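Local coordinates for transcriptional regulator, LacI family (Burkholderia phymatum, PDB 2RGY), which probably regulates transcription as a LacI-family DNA-binding regulator whose sugar-binding-type domain, the part modelled here, is expected to sense a small effector, at residues D105-A119 with V240-W254. Residues are numbered along the deposited sequence; the frame is centred on the assembly and turned at random.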
ATOM      1  N   ASP A 105      24.962  -7.428  14.574  1.00 27.24           N
ATOM      2  CA  ASP A 105      23.733  -6.976  15.204  1.00 27.85           C
ATOM      3  C   ASP A 105      23.125  -5.707  14.621  1.00 25.40           C
ATOM      4  O   ASP A 105      22.126  -5.216  15.127  1.00 23.28           O
ATOM      5  CB  ASP A 105      23.865  -6.875  16.728  1.00 32.03           C
ATOM      6  CG  ASP A 105      25.074  -6.136  17.158  1.00 36.29           C
ATOM      7  OD1 ASP A 105      25.340  -5.074  16.554  1.00 40.97           O
ATOM      8  OD2 ASP A 105      25.750  -6.604  18.108  1.00 38.75           O
ATOM      9  N   ALA A 106      23.710  -5.197  13.540  1.00 22.97           N
ATOM     10  CA  ALA A 106      23.167  -4.023  12.860  1.00 22.85           C
ATOM     11  C   ALA A 106      22.228  -4.566  11.776  1.00 22.26           C
ATOM     12  O   ALA A 106      21.632  -3.812  11.004  1.00 22.18           O
ATOM     13  CB  ALA A 106      24.284  -3.210  12.221  1.00 22.34           C
ATOM     14  N   SER A 107      22.114  -5.892  11.736  1.00 20.95           N
ATOM     15  CA  SER A 107      21.275  -6.587  10.768  1.00 22.28           C
ATOM     16  C   SER A 107      20.127  -7.348  11.437  1.00 21.68           C
ATOM     17  O   SER A 107      20.336  -8.132  12.366  1.00 19.01           O
ATOM     18  CB  SER A 107      22.118  -7.572   9.951  1.00 22.59           C
ATOM     19  OG  SER A 107      21.286  -8.410   9.164  1.00 25.55           O
ATOM     20  N   PHE A 108      18.915  -7.090  10.955  1.00 21.38           N
ATOM     21  CA  PHE A 108      17.713  -7.741  11.461  1.00 20.66           C
ATOM     22  C   PHE A 108      17.049  -8.400  10.263  1.00 21.96           C
ATOM     23  O   PHE A 108      16.485  -7.730   9.397  1.00 22.49           O
ATOM     24  CB  PHE A 108      16.809  -6.709  12.120  1.00 17.60           C
ATOM     25  CG  PHE A 108      17.298  -6.285  13.474  1.00 18.92           C
ATOM     26  CD1 PHE A 108      16.761  -6.860  14.634  1.00 16.86           C
ATOM     27  CD2 PHE A 108      18.342  -5.355  13.597  1.00 17.79           C
ATOM     28  CE1 PHE A 108      17.261  -6.524  15.899  1.00 18.04           C
ATOM     29  CE2 PHE A 108      18.855  -5.011  14.855  1.00 19.00           C
ATOM     30  CZ  PHE A 108      18.312  -5.594  16.012  1.00 17.19           C
ATOM     31  N   CYS A 109      17.129  -9.723  10.217  1.00 22.29           N
ATOM     32  CA  CYS A 109      16.601 -10.469   9.083  1.00 24.06           C
ATOM     33  C   CYS A 109      15.888 -11.746   9.496  1.00 23.85           C
ATOM     34  O   CYS A 109      16.373 -12.487  10.338  1.00 25.33           O
ATOM     35  CB  CYS A 109      17.771 -10.812   8.146  1.00 24.41           C
ATOM     36  SG  CYS A 109      17.341 -11.259   6.440  1.00 29.08           S
ATOM     37  N   PRO A 110      14.722 -12.022   8.902  1.00 22.73           N
ATOM     38  CA  PRO A 110      14.026 -13.253   9.276  1.00 21.86           C
ATOM     39  C   PRO A 110      14.716 -14.449   8.608  1.00 21.93           C
ATOM     40  O   PRO A 110      15.686 -14.284   7.865  1.00 19.61           O
ATOM     41  CB  PRO A 110      12.619 -13.020   8.739  1.00 21.19           C
ATOM     42  CG  PRO A 110      12.883 -12.268   7.475  1.00 21.67           C
ATOM     43  CD  PRO A 110      13.952 -11.266   7.897  1.00 22.54           C
ATOM     44  N   ASP A 111      14.215 -15.648   8.874  1.00 21.03           N
ATOM     45  CA  ASP A 111      14.790 -16.854   8.297  1.00 21.76           C
ATOM     46  C   ASP A 111      14.121 -17.166   6.954  1.00 20.41           C
ATOM     47  O   ASP A 111      13.180 -17.949   6.898  1.00 20.38           O
ATOM     48  CB  ASP A 111      14.601 -18.022   9.269  1.00 22.95           C
ATOM     49  CG  ASP A 111      15.313 -19.279   8.813  1.00 24.78           C
ATOM     50  OD1 ASP A 111      15.388 -20.243   9.607  1.00 28.50           O
ATOM     51  OD2 ASP A 111      15.796 -19.308   7.664  1.00 24.23           O
ATOM     52  N   HIS A 112      14.611 -16.550   5.879  1.00 19.72           N
ATOM     53  CA  HIS A 112      14.042 -16.753   4.545  1.00 20.02           C
ATOM     54  C   HIS A 112      14.221 -18.174   4.015  1.00 21.13           C
ATOM     55  O   HIS A 112      13.397 -18.661   3.241  1.00 20.31           O
ATOM     56  CB  HIS A 112      14.647 -15.757   3.550  1.00 17.17           C
ATOM     57  CG  HIS A 112      14.199 -14.345   3.761  1.00 18.27           C
ATOM     58  ND1 HIS A 112      12.872 -13.972   3.733  1.00 18.67           N
ATOM     59  CD2 HIS A 112      14.901 -13.213   4.015  1.00 17.57           C
ATOM     60  CE1 HIS A 112      12.775 -12.674   3.962  1.00 17.87           C
ATOM     61  NE2 HIS A 112      13.992 -12.190   4.137  1.00 17.50           N
ATOM     62  N   ARG A 113      15.298 -18.835   4.429  1.00 20.50           N
ATOM     63  CA  ARG A 113      15.562 -20.205   3.990  1.00 22.49           C
ATOM     64  C   ARG A 113      14.381 -21.041   4.461  1.00 20.57           C
ATOM     65  O   ARG A 113      13.760 -21.764   3.687  1.00 20.24           O
ATOM     66  CB  ARG A 113      16.857 -20.713   4.625  1.00 25.89           C
ATOM     67  CG  ARG A 113      17.406 -22.001   4.046  1.00 31.55           C
ATOM     68  CD  ARG A 113      18.666 -22.397   4.806  1.00 38.27           C
ATOM     69  NE  ARG A 113      19.689 -22.972   3.937  1.00 44.67           N
ATOM     70  CZ  ARG A 113      20.846 -23.478   4.372  1.00 48.31           C
ATOM     71  NH1 ARG A 113      21.131 -23.479   5.674  1.00 49.19           N
ATOM     72  NH2 ARG A 113      21.714 -24.004   3.509  1.00 50.25           N
ATOM     73  N   ARG A 114      14.068 -20.910   5.743  1.00 19.26           N
ATOM     74  CA  ARG A 114      12.957 -21.628   6.345  1.00 20.17           C
ATOM     75  C   ARG A 114      11.646 -21.213   5.674  1.00 19.18           C
ATOM     76  O   ARG A 114      10.729 -22.018   5.520  1.00 16.56           O
ATOM     77  CB  ARG A 114      12.904 -21.324   7.843  1.00 21.01           C
ATOM     78  CG  ARG A 114      11.661 -21.803   8.548  1.00 24.28           C
ATOM     79  CD  ARG A 114      11.552 -23.305   8.597  1.00 30.77           C
ATOM     80  NE  ARG A 114      10.442 -23.685   9.461  1.00 36.12           N
ATOM     81  CZ  ARG A 114      10.080 -24.938   9.718  1.00 39.60           C
ATOM     82  NH1 ARG A 114      10.749 -25.948   9.173  1.00 41.81           N
ATOM     83  NH2 ARG A 114       9.047 -25.177  10.525  1.00 40.88           N
ATOM     84  N   GLY A 115      11.566 -19.945   5.288  1.00 19.25           N
ATOM     85  CA  GLY A 115      10.370 -19.449   4.629  1.00 19.11           C
ATOM     86  C   GLY A 115      10.133 -20.167   3.312  1.00 18.18           C
ATOM     87  O   GLY A 115       9.021 -20.609   3.039  1.00 18.95           O
ATOM     88  N   GLY A 116      11.177 -20.286   2.496  1.00 18.07           N
ATOM     89  CA  GLY A 116      11.038 -20.968   1.222  1.00 18.12           C
ATOM     90  C   GLY A 116      10.703 -22.435   1.440  1.00 18.38           C
ATOM     91  O   GLY A 116       9.889 -23.017   0.725  1.00 17.73           O
ATOM     92  N   GLU A 117      11.328 -23.027   2.451  1.00 18.43           N
ATOM     93  CA  GLU A 117      11.110 -24.425   2.792  1.00 20.45           C
ATOM     94  C   GLU A 117       9.628 -24.684   3.062  1.00 20.65           C
ATOM     95  O   GLU A 117       9.053 -25.630   2.525  1.00 19.48           O
ATOM     96  CB  GLU A 117      11.956 -24.774   4.016  1.00 24.61           C
ATOM     97  CG  GLU A 117      11.791 -26.169   4.553  1.00 29.33           C
ATOM     98  CD  GLU A 117      12.688 -26.407   5.751  1.00 33.98           C
ATOM     99  OE1 GLU A 117      12.156 -26.595   6.876  1.00 36.05           O
ATOM    100  OE2 GLU A 117      13.929 -26.389   5.565  1.00 33.53           O
ATOM    101  N   LEU A 118       9.012 -23.826   3.873  1.00 19.39           N
ATOM    102  CA  LEU A 118       7.595 -23.955   4.220  1.00 20.07           C
ATOM    103  C   LEU A 118       6.681 -23.814   2.995  1.00 19.76           C
ATOM    104  O   LEU A 118       5.650 -24.473   2.906  1.00 21.93           O
ATOM    105  CB  LEU A 118       7.207 -22.910   5.274  1.00 20.18           C
ATOM    106  CG  LEU A 118       7.784 -23.081   6.683  1.00 21.59           C
ATOM    107  CD1 LEU A 118       7.368 -21.920   7.565  1.00 21.97           C
ATOM    108  CD2 LEU A 118       7.293 -24.378   7.285  1.00 24.51           C
ATOM    109  N   ALA A 119       7.060 -22.953   2.060  1.00 18.98           N
ATOM    110  CA  ALA A 119       6.272 -22.752   0.858  1.00 19.15           C
ATOM    111  C   ALA A 119       6.255 -24.047   0.057  1.00 18.62           C
ATOM    112  O   ALA A 119       5.205 -24.493  -0.403  1.00 17.98           O
ATOM    113  CB  ALA A 119       6.867 -21.632   0.022  1.00 18.44           C
ATOM    114  N   VAL A 240       3.206 -17.428   3.154  1.00 18.14           N
ATOM    115  CA  VAL A 240       4.201 -17.679   4.181  1.00 18.56           C
ATOM    116  C   VAL A 240       4.250 -16.392   5.015  1.00 19.46           C
ATOM    117  O   VAL A 240       4.465 -15.296   4.485  1.00 17.75           O
ATOM    118  CB  VAL A 240       5.587 -17.952   3.556  1.00 17.60           C
ATOM    119  CG1 VAL A 240       6.646 -18.014   4.637  1.00 17.49           C
ATOM    120  CG2 VAL A 240       5.556 -19.264   2.773  1.00 17.26           C
ATOM    121  N   HIS A 241       4.026 -16.530   6.317  1.00 19.30           N
ATOM    122  CA  HIS A 241       4.021 -15.381   7.206  1.00 21.17           C
ATOM    123  C   HIS A 241       5.402 -14.979   7.726  1.00 22.35           C
ATOM    124  O   HIS A 241       6.040 -15.731   8.459  1.00 24.39           O
ATOM    125  CB  HIS A 241       3.119 -15.642   8.405  1.00 23.12           C
ATOM    126  CG  HIS A 241       3.075 -14.498   9.364  1.00 25.84           C
ATOM    127  ND1 HIS A 241       2.298 -13.383   9.146  1.00 27.73           N
ATOM    128  CD2 HIS A 241       3.761 -14.267  10.507  1.00 26.91           C
ATOM    129  CE1 HIS A 241       2.505 -12.511  10.118  1.00 28.07           C
ATOM    130  NE2 HIS A 241       3.389 -13.022  10.956  1.00 26.35           N
ATOM    131  N   ILE A 242       5.837 -13.780   7.358  1.00 22.35           N
ATOM    132  CA  ILE A 242       7.133 -13.235   7.771  1.00 23.10           C
ATOM    133  C   ILE A 242       6.896 -12.200   8.876  1.00 23.16           C
ATOM    134  O   ILE A 242       6.087 -11.287   8.704  1.00 23.35           O
ATOM    135  CB  ILE A 242       7.838 -12.537   6.582  1.00 23.78           C
ATOM    136  CG1 ILE A 242       8.159 -13.562   5.489  1.00 23.41           C
ATOM    137  CG2 ILE A 242       9.102 -11.841   7.059  1.00 23.81           C
ATOM    138  CD1 ILE A 242       9.092 -14.692   5.953  1.00 26.29           C
ATOM    139  N   PRO A 243       7.613 -12.313  10.011  1.00 22.36           N
ATOM    140  CA  PRO A 243       7.455 -11.382  11.136  1.00 23.40           C
ATOM    141  C   PRO A 243       8.106 -10.030  10.874  1.00 22.48           C
ATOM    142  O   PRO A 243       9.053  -9.645  11.550  1.00 21.56           O
ATOM    143  CB  PRO A 243       8.119 -12.132  12.284  1.00 22.89           C
ATOM    144  CG  PRO A 243       9.303 -12.727  11.600  1.00 23.62           C
ATOM    145  CD  PRO A 243       8.731 -13.238  10.266  1.00 23.03           C
ATOM    146  N   THR A 244       7.568  -9.309   9.903  1.00 23.21           N
ATOM    147  CA  THR A 244       8.095  -8.010   9.518  1.00 23.09           C
ATOM    148  C   THR A 244       7.902  -6.915  10.557  1.00 22.20           C
ATOM    149  O   THR A 244       8.810  -6.119  10.792  1.00 24.06           O
ATOM    150  CB  THR A 244       7.471  -7.568   8.183  1.00 23.44           C
ATOM    151  OG1 THR A 244       7.911  -8.464   7.153  1.00 23.86           O
ATOM    152  CG2 THR A 244       7.879  -6.141   7.832  1.00 22.45           C
ATOM    153  N   ALA A 245       6.729  -6.864  11.174  1.00 21.71           N
ATOM    154  CA  ALA A 245       6.463  -5.847  12.188  1.00 22.75           C
ATOM    155  C   ALA A 245       7.397  -6.019  13.387  1.00 22.77           C
ATOM    156  O   ALA A 245       7.950  -5.042  13.891  1.00 22.16           O
ATOM    157  CB  ALA A 245       5.015  -5.917  12.639  1.00 22.53           C
ATOM    158  N   GLU A 246       7.578  -7.263  13.830  1.00 23.02           N
ATOM    159  CA  GLU A 246       8.438  -7.553  14.978  1.00 24.07           C
ATOM    160  C   GLU A 246       9.909  -7.236  14.732  1.00 22.73           C
ATOM    161  O   GLU A 246      10.564  -6.637  15.578  1.00 20.63           O
ATOM    162  CB  GLU A 246       8.311  -9.025  15.397  1.00 26.54           C
ATOM    163  CG  GLU A 246       6.930  -9.435  15.889  1.00 31.70           C
ATOM    164  CD  GLU A 246       6.105 -10.101  14.797  1.00 35.98           C
ATOM    165  OE1 GLU A 246       5.820  -9.443  13.773  1.00 38.03           O
ATOM    166  OE2 GLU A 246       5.752 -11.291  14.959  1.00 38.16           O
ATOM    167  N   LEU A 247      10.431  -7.646  13.582  1.00 22.31           N
ATOM    168  CA  LEU A 247      11.831  -7.383  13.277  1.00 21.95           C
ATOM    169  C   LEU A 247      12.076  -5.885  13.134  1.00 20.46           C
ATOM    170  O   LEU A 247      13.105  -5.375  13.580  1.00 20.66           O
ATOM    171  CB  LEU A 247      12.255  -8.131  12.007  1.00 24.21           C
ATOM    172  CG  LEU A 247      12.471  -9.642  12.204  1.00 28.68           C
ATOM    173  CD1 LEU A 247      12.689 -10.330  10.863  1.00 28.19           C
ATOM    174  CD2 LEU A 247      13.669  -9.877  13.127  1.00 28.61           C
ATOM    175  N   THR A 248      11.124  -5.177  12.539  1.00 18.35           N
ATOM    176  CA  THR A 248      11.261  -3.738  12.366  1.00 18.80           C
ATOM    177  C   THR A 248      11.236  -3.064  13.741  1.00 18.41           C
ATOM    178  O   THR A 248      12.063  -2.211  14.047  1.00 18.42           O
ATOM    179  CB  THR A 248      10.118  -3.145  11.504  1.00 18.57           C
ATOM    180  OG1 THR A 248      10.130  -3.737  10.200  1.00 18.07           O
ATOM    181  CG2 THR A 248      10.293  -1.649  11.365  1.00 18.51           C
ATOM    182  N   GLN A 249      10.278  -3.448  14.569  1.00 18.12           N
ATOM    183  CA  GLN A 249      10.165  -2.879  15.895  1.00 19.28           C
ATOM    184  C   GLN A 249      11.489  -3.035  16.646  1.00 18.15           C
ATOM    185  O   GLN A 249      11.990  -2.088  17.251  1.00 18.81           O
ATOM    186  CB  GLN A 249       9.028  -3.572  16.653  1.00 19.96           C
ATOM    187  CG  GLN A 249       8.906  -3.164  18.101  1.00 24.50           C
ATOM    188  CD  GLN A 249       7.739  -3.837  18.780  1.00 26.43           C
ATOM    189  OE1 GLN A 249       7.654  -5.069  18.832  1.00 29.14           O
ATOM    190  NE2 GLN A 249       6.829  -3.037  19.303  1.00 30.18           N
ATOM    191  N   ASN A 250      12.063  -4.230  16.585  1.00 16.34           N
ATOM    192  CA  ASN A 250      13.321  -4.495  17.261  1.00 16.98           C
ATOM    193  C   ASN A 250      14.529  -3.829  16.590  1.00 17.74           C
ATOM    194  O   ASN A 250      15.459  -3.384  17.270  1.00 17.66           O
ATOM    195  CB  ASN A 250      13.514  -6.010  17.389  1.00 16.84           C
ATOM    196  CG  ASN A 250      12.674  -6.604  18.512  1.00 17.84           C
ATOM    197  OD1 ASN A 250      13.064  -6.553  19.681  1.00 18.90           O
ATOM    198  ND2 ASN A 250      11.506  -7.143  18.168  1.00 15.45           N
ATOM    199  N   ALA A 251      14.515  -3.744  15.265  1.00 16.12           N
ATOM    200  CA  ALA A 251      15.606  -3.103  14.548  1.00 16.50           C
ATOM    201  C   ALA A 251      15.624  -1.621  14.918  1.00 17.27           C
ATOM    202  O   ALA A 251      16.674  -1.051  15.185  1.00 17.10           O
ATOM    203  CB  ALA A 251      15.413  -3.260  13.037  1.00 17.27           C
ATOM    204  N   VAL A 252      14.447  -1.004  14.955  1.00 16.60           N
ATOM    205  CA  VAL A 252      14.350   0.407  15.291  1.00 15.96           C
ATOM    206  C   VAL A 252      14.646   0.666  16.770  1.00 17.52           C
ATOM    207  O   VAL A 252      15.242   1.681  17.109  1.00 16.65           O
ATOM    208  CB  VAL A 252      12.967   0.970  14.911  1.00 15.06           C
ATOM    209  CG1 VAL A 252      12.858   2.419  15.340  1.00 16.21           C
ATOM    210  CG2 VAL A 252      12.773   0.867  13.400  1.00 16.69           C
ATOM    211  N   ARG A 253      14.234  -0.245  17.648  1.00 17.27           N
ATOM    212  CA  ARG A 253      14.512  -0.084  19.075  1.00 17.01           C
ATOM    213  C   ARG A 253      16.018  -0.166  19.326  1.00 17.40           C
ATOM    214  O   ARG A 253      16.568   0.609  20.110  1.00 17.57           O
ATOM    215  CB  ARG A 253      13.784  -1.154  19.888  1.00 17.13           C
ATOM    216  CG  ARG A 253      12.300  -0.868  20.031  1.00 16.60           C
ATOM    217  CD  ARG A 253      11.588  -1.942  20.831  1.00 19.77           C
ATOM    218  NE  ARG A 253      10.203  -1.563  21.093  1.00 20.83           N
ATOM    219  CZ  ARG A 253       9.314  -2.338  21.702  1.00 23.49           C
ATOM    220  NH1 ARG A 253       9.658  -3.551  22.113  1.00 21.05           N
ATOM    221  NH2 ARG A 253       8.085  -1.894  21.907  1.00 25.04           N
ATOM    222  N   TRP A 254      16.679  -1.100  18.649  1.00 14.71           N
ATOM    223  CA  TRP A 254      18.121  -1.271  18.777  1.00 17.32           C
ATOM    224  C   TRP A 254      18.803   0.041  18.406  1.00 18.32           C
ATOM    225  O   TRP A 254      19.702   0.504  19.107  1.00 17.74           O
ATOM    226  CB  TRP A 254      18.612  -2.375  17.842  1.00 15.69           C
ATOM    227  CG  TRP A 254      20.088  -2.619  17.924  1.00 16.76           C
ATOM    228  CD1 TRP A 254      20.746  -3.333  18.886  1.00 17.47           C
ATOM    229  CD2 TRP A 254      21.095  -2.135  17.022  1.00 17.10           C
ATOM    230  NE1 TRP A 254      22.102  -3.325  18.637  1.00 19.01           N
ATOM    231  CE2 TRP A 254      22.342  -2.593  17.498  1.00 18.69           C
ATOM    232  CE3 TRP A 254      21.066  -1.354  15.855  1.00 16.55           C
ATOM    233  CZ2 TRP A 254      23.556  -2.297  16.849  1.00 17.44           C
ATOM    234  CZ3 TRP A 254      22.275  -1.059  15.206  1.00 15.98           C
ATOM    235  CH2 TRP A 254      23.498  -1.531  15.708  1.00 17.94           C
TER
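The ring of Phe-108 lies flat against helix 244-260 at Ala-251: Ala-251 CA sits over the middle of one face, 3.6 Å from the ring centroid and almost on its normal, a CH-pi contact, while Ala-251 CB presses on the CG and CD2 side. Phe-108 CZ reaches obliquely to Trp-254 CB at 3.7 Å. Phe-108 gets there because CG stands beside its backbone N, anti to the carbonyl carbon (chi1 -76°). The indole of Trp-254, swung anti to its own backbone N (chi1 -180°), is turned 54° from the phenyl plane. Asp-105 O hangs over one face of the indole, 3.5 Å from CE2, and this oxygen accepts a hydrogen bond from Arg-268 NH2; Ala-106 CA makes an off-centre CH-pi contact with the six-membered ring. Asp-105 OD1 approaches Trp-254 CZ2 at 3.3 Å, its carboxylate inclined to the ring plane.

The two chains here run side by side from one lobe to the other, as hinge crossovers do in the two-domain periplasmic-binding-protein fold: strand 107-108 borders the sheet of one lobe and leads into helix 112-125, whereas strand 238-241 belongs to the sheet of the other and leads back into helix 244-260.

Midway, Pro-110 packs against both Leu-247 and Ile-242. Leu-247 CD1 packs tightly on Pro-110 CD, 3.4 Å away, and Ile-242 CG2 meets CG crosswise. That same CG covers a face of the His-112 imidazole, whose nitrogens are held by Asn-97 (NE2) and Tyr-224 (ND1). Asp-111 N-caps the following helix, its OD2 taking Arg-114 N from above the carboxylate plane. Farther along, the branches of Val-240 rest against Gly-115, and CG2 also meets Ala-119 CB at 3.9 Å.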